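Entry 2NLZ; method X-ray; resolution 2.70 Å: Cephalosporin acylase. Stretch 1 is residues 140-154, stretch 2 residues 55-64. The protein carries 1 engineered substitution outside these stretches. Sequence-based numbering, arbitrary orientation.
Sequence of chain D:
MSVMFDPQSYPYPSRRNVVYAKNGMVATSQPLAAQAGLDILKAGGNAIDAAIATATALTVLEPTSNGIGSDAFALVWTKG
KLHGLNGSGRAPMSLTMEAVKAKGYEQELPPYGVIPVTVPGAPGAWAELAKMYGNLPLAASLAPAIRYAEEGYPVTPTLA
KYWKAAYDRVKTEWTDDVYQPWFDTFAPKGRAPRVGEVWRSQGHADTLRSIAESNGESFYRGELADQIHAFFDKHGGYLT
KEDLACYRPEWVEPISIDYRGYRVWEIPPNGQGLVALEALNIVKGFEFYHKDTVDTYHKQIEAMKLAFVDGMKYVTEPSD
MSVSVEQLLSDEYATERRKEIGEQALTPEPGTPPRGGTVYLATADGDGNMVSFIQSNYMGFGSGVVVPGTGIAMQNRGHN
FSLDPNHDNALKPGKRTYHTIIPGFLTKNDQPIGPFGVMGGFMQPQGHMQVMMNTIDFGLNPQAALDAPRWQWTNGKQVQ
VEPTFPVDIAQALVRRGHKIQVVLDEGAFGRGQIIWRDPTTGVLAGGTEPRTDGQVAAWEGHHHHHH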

# COMPACT_ATOMS: atom_id res chain seq x y z
N ALA D 140 17.73 43.00 15.05
CA ALA D 140 16.86 42.89 13.89
C ALA D 140 16.50 41.45 13.69
O ALA D 140 15.33 41.11 13.51
CB ALA D 140 17.57 43.39 12.65
N SER D 141 17.53 40.60 13.71
CA SER D 141 17.36 39.21 13.32
C SER D 141 16.62 38.41 14.38
O SER D 141 15.99 37.42 14.06
CB SER D 141 18.68 38.55 12.87
OG SER D 141 19.71 38.66 13.83
N LEU D 142 16.64 38.85 15.63
CA LEU D 142 15.82 38.13 16.60
C LEU D 142 14.55 38.85 17.09
O LEU D 142 13.95 38.48 18.09
CB LEU D 142 16.65 37.46 17.70
CG LEU D 142 17.44 38.16 18.78
CD1 LEU D 142 16.64 38.08 20.03
CD2 LEU D 142 18.72 37.42 18.97
N ALA D 143 14.11 39.83 16.31
CA ALA D 143 12.88 40.56 16.60
C ALA D 143 11.58 39.75 16.43
O ALA D 143 10.68 39.88 17.26
CB ALA D 143 12.81 41.87 15.80
N PRO D 144 11.46 38.94 15.35
CA PRO D 144 10.25 38.11 15.24
C PRO D 144 10.11 37.15 16.40
O PRO D 144 9.00 36.95 16.89
CB PRO D 144 10.48 37.33 13.95
CG PRO D 144 11.44 38.13 13.18
CD PRO D 144 12.34 38.75 14.19
N ALA D 145 11.22 36.57 16.84
CA ALA D 145 11.26 35.69 18.01
C ALA D 145 10.66 36.38 19.23
O ALA D 145 9.87 35.77 19.95
CB ALA D 145 12.69 35.27 18.31
N ILE D 146 11.04 37.65 19.42
CA ILE D 146 10.52 38.51 20.50
C ILE D 146 9.03 38.76 20.32
O ILE D 146 8.25 38.60 21.26
CB ILE D 146 11.28 39.85 20.58
CG1 ILE D 146 12.73 39.62 21.02
CG2 ILE D 146 10.60 40.82 21.52
CD1 ILE D 146 13.68 40.74 20.65
N ARG D 147 8.65 39.12 19.11
CA ARG D 147 7.26 39.36 18.77
C ARG D 147 6.38 38.15 19.08
O ARG D 147 5.26 38.30 19.54
CB ARG D 147 7.13 39.74 17.29
CG ARG D 147 5.81 40.38 16.87
CD ARG D 147 5.44 40.13 15.40
NE ARG D 147 6.56 39.84 14.50
CZ ARG D 147 7.45 40.73 14.04
NH1 ARG D 147 7.40 42.00 14.40
NH2 ARG D 147 8.42 40.32 13.22
N TYR D 148 6.90 36.95 18.80
CA TYR D 148 6.15 35.72 19.04
C TYR D 148 6.01 35.45 20.52
O TYR D 148 4.97 34.99 20.98
CB TYR D 148 6.81 34.51 18.36
CG TYR D 148 6.65 34.43 16.85
CD1 TYR D 148 7.74 34.09 16.04
CD2 TYR D 148 5.43 34.68 16.24
CE1 TYR D 148 7.61 34.01 14.66
CE2 TYR D 148 5.30 34.60 14.86
CZ TYR D 148 6.39 34.27 14.08
OH TYR D 148 6.29 34.19 12.71
N ALA D 149 7.07 35.72 21.28
CA ALA D 149 7.05 35.46 22.70
C ALA D 149 6.08 36.38 23.44
O ALA D 149 5.39 35.94 24.34
CB ALA D 149 8.45 35.58 23.27
N GLU D 150 6.02 37.65 23.02
CA GLU D 150 5.14 38.64 23.65
C GLU D 150 3.67 38.47 23.28
O GLU D 150 2.80 38.51 24.14
CB GLU D 150 5.59 40.07 23.32
CG GLU D 150 6.56 40.65 24.33
CD GLU D 150 6.95 42.08 24.03
OE1 GLU D 150 7.24 42.39 22.86
OE2 GLU D 150 6.99 42.88 24.99
N GLU D 151 3.41 38.28 21.99
CA GLU D 151 2.04 38.21 21.50
C GLU D 151 1.47 36.81 21.62
O GLU D 151 0.27 36.64 21.83
CB GLU D 151 1.97 38.71 20.06
CG GLU D 151 2.15 40.23 19.95
CD GLU D 151 2.55 40.70 18.55
OE1 GLU D 151 3.16 41.79 18.45
OE2 GLU D 151 2.27 39.98 17.56
N GLY D 152 2.32 35.80 21.48
CA GLY D 152 1.90 34.41 21.62
C GLY D 152 1.54 33.71 20.33
O GLY D 152 1.38 34.34 19.29
N TYR D 153 1.40 32.39 20.40
CA TYR D 153 1.05 31.57 19.23
C TYR D 153 0.13 30.39 19.56
O TYR D 153 0.21 29.85 20.66
CB TYR D 153 2.32 31.07 18.53
CG TYR D 153 3.18 30.14 19.36
CD1 TYR D 153 3.09 28.76 19.23
CD2 TYR D 153 4.11 30.65 20.26
CE1 TYR D 153 3.88 27.91 19.99
CE2 TYR D 153 4.91 29.81 21.03
CZ TYR D 153 4.78 28.44 20.89
OH TYR D 153 5.58 27.61 21.64
N PRO D 154 -0.74 30.00 18.61
CA PRO D 154 -1.58 28.80 18.80
C PRO D 154 -0.77 27.52 18.70
O PRO D 154 0.03 27.36 17.78
CB PRO D 154 -2.57 28.88 17.63
CG PRO D 154 -1.91 29.71 16.61
CD PRO D 154 -1.01 30.67 17.33
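Stretch 2, residues 55-64: ATALTVLEPT

Stretch 2 is the end of a helix, residues 55-61, followed by Glu62, the first residue to leave helical angles. It lies beside helix 143-151 of stretch 1 and runs the same way. The two axes make an angle of 13° and come within 8.0 Å. The backbones are nearest at Ala145 and Ala57, whose CA atoms are 4.2 Å apart. Here Ala145 CB packs against the backbone of stretch 2: it lies 3.5 Å from Thr56 O and 3.7 Å from Ala57 N.

Further along, the spacing widens, and larger side chains fill it. Val60, with chi1 in the t well, points toward stretch 1. Val60 CG2 is 3.7 Å from Ala145 O and 3.9 Å from Ala149 CB, and Val60 CG1 is 3.9 Å from Tyr153 CE2. The CA-to-CB bond of Leu61 points sideways relative to stretch 1, but the end of the side chain comes nearer. Leu61 CD1 is 3.8 Å from Tyr148 CD1. Leu61 CD2 sits over a face of the Tyr153 ring, 3.8 Å from the centroid formed by CG, CD1, CD2, CE1, CE2 and CZ, in a CH-pi contact.

Tyr153 covers the most surface. It follows Gly152, the first residue to leave helical angles, with positive phi. Its ring reaches the end of helix 55-61, where Tyr153 OH donates a hydrogen bond to Val60 O at 2.6 Å.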

# COMPACT_ATOMS: atom_id res chain seq x y z
N ALA D 55 16.45 30.25 14.42
CA ALA D 55 16.91 29.53 15.59
C ALA D 55 16.28 30.10 16.84
O ALA D 55 15.70 29.38 17.66
CB ALA D 55 18.42 29.58 15.70
N THR D 56 16.36 31.43 16.96
CA THR D 56 15.81 32.14 18.10
C THR D 56 14.29 32.05 18.12
O THR D 56 13.69 32.02 19.19
CB THR D 56 16.24 33.63 18.12
OG1 THR D 56 15.98 34.22 16.84
CG2 THR D 56 17.70 33.76 18.45
N ALA D 57 13.68 32.03 16.93
CA ALA D 57 12.24 31.82 16.81
C ALA D 57 11.82 30.48 17.39
O ALA D 57 10.85 30.41 18.14
CB ALA D 57 11.80 31.94 15.36
N LEU D 58 12.58 29.43 17.05
CA LEU D 58 12.35 28.06 17.51
C LEU D 58 12.42 27.92 19.02
O LEU D 58 11.79 27.05 19.62
CB LEU D 58 13.35 27.09 16.85
CG LEU D 58 13.15 26.77 15.37
CD1 LEU D 58 14.41 26.19 14.73
CD2 LEU D 58 11.97 25.85 15.16
N THR D 59 13.23 28.80 19.62
CA THR D 59 13.39 28.88 21.06
C THR D 59 12.07 29.18 21.76
O THR D 59 11.84 28.77 22.89
CB THR D 59 14.47 29.91 21.39
OG1 THR D 59 15.61 29.23 21.93
CG2 THR D 59 13.99 30.95 22.38
N VAL D 60 11.18 29.87 21.05
CA VAL D 60 9.88 30.22 21.56
C VAL D 60 8.81 29.30 21.00
O VAL D 60 7.87 28.93 21.71
CB VAL D 60 9.52 31.67 21.20
CG1 VAL D 60 8.09 31.99 21.63
CG2 VAL D 60 10.54 32.65 21.81
N LEU D 61 8.96 28.91 19.73
CA LEU D 61 7.91 28.22 18.97
C LEU D 61 7.86 26.71 19.17
O LEU D 61 6.81 26.09 19.00
CB LEU D 61 8.03 28.54 17.49
CG LEU D 61 7.76 29.99 17.13
CD1 LEU D 61 8.34 30.31 15.77
CD2 LEU D 61 6.26 30.28 17.20
N GLU D 62 9.00 26.14 19.53
CA GLU D 62 9.07 24.70 19.83
C GLU D 62 9.86 24.42 21.13
O GLU D 62 10.96 23.87 21.07
CB GLU D 62 9.69 23.95 18.65
CG GLU D 62 9.46 22.46 18.66
CD GLU D 62 10.01 21.77 17.43
OE1 GLU D 62 10.67 20.72 17.59
OE2 GLU D 62 9.80 22.27 16.31
N PRO D 63 9.29 24.78 22.30
CA PRO D 63 10.02 24.69 23.57
C PRO D 63 10.24 23.26 24.04
O PRO D 63 10.97 23.02 24.99
CB PRO D 63 9.11 25.43 24.56
CG PRO D 63 8.07 26.11 23.71
CD PRO D 63 7.93 25.29 22.50
N THR D 64 9.61 22.32 23.35
CA THR D 64 9.74 20.92 23.69
C THR D 64 11.04 20.34 23.18
O THR D 64 11.37 19.23 23.53
CB THR D 64 8.58 20.11 23.11
OG1 THR D 64 8.50 20.31 21.69
CG2 THR D 64 7.26 20.53 23.74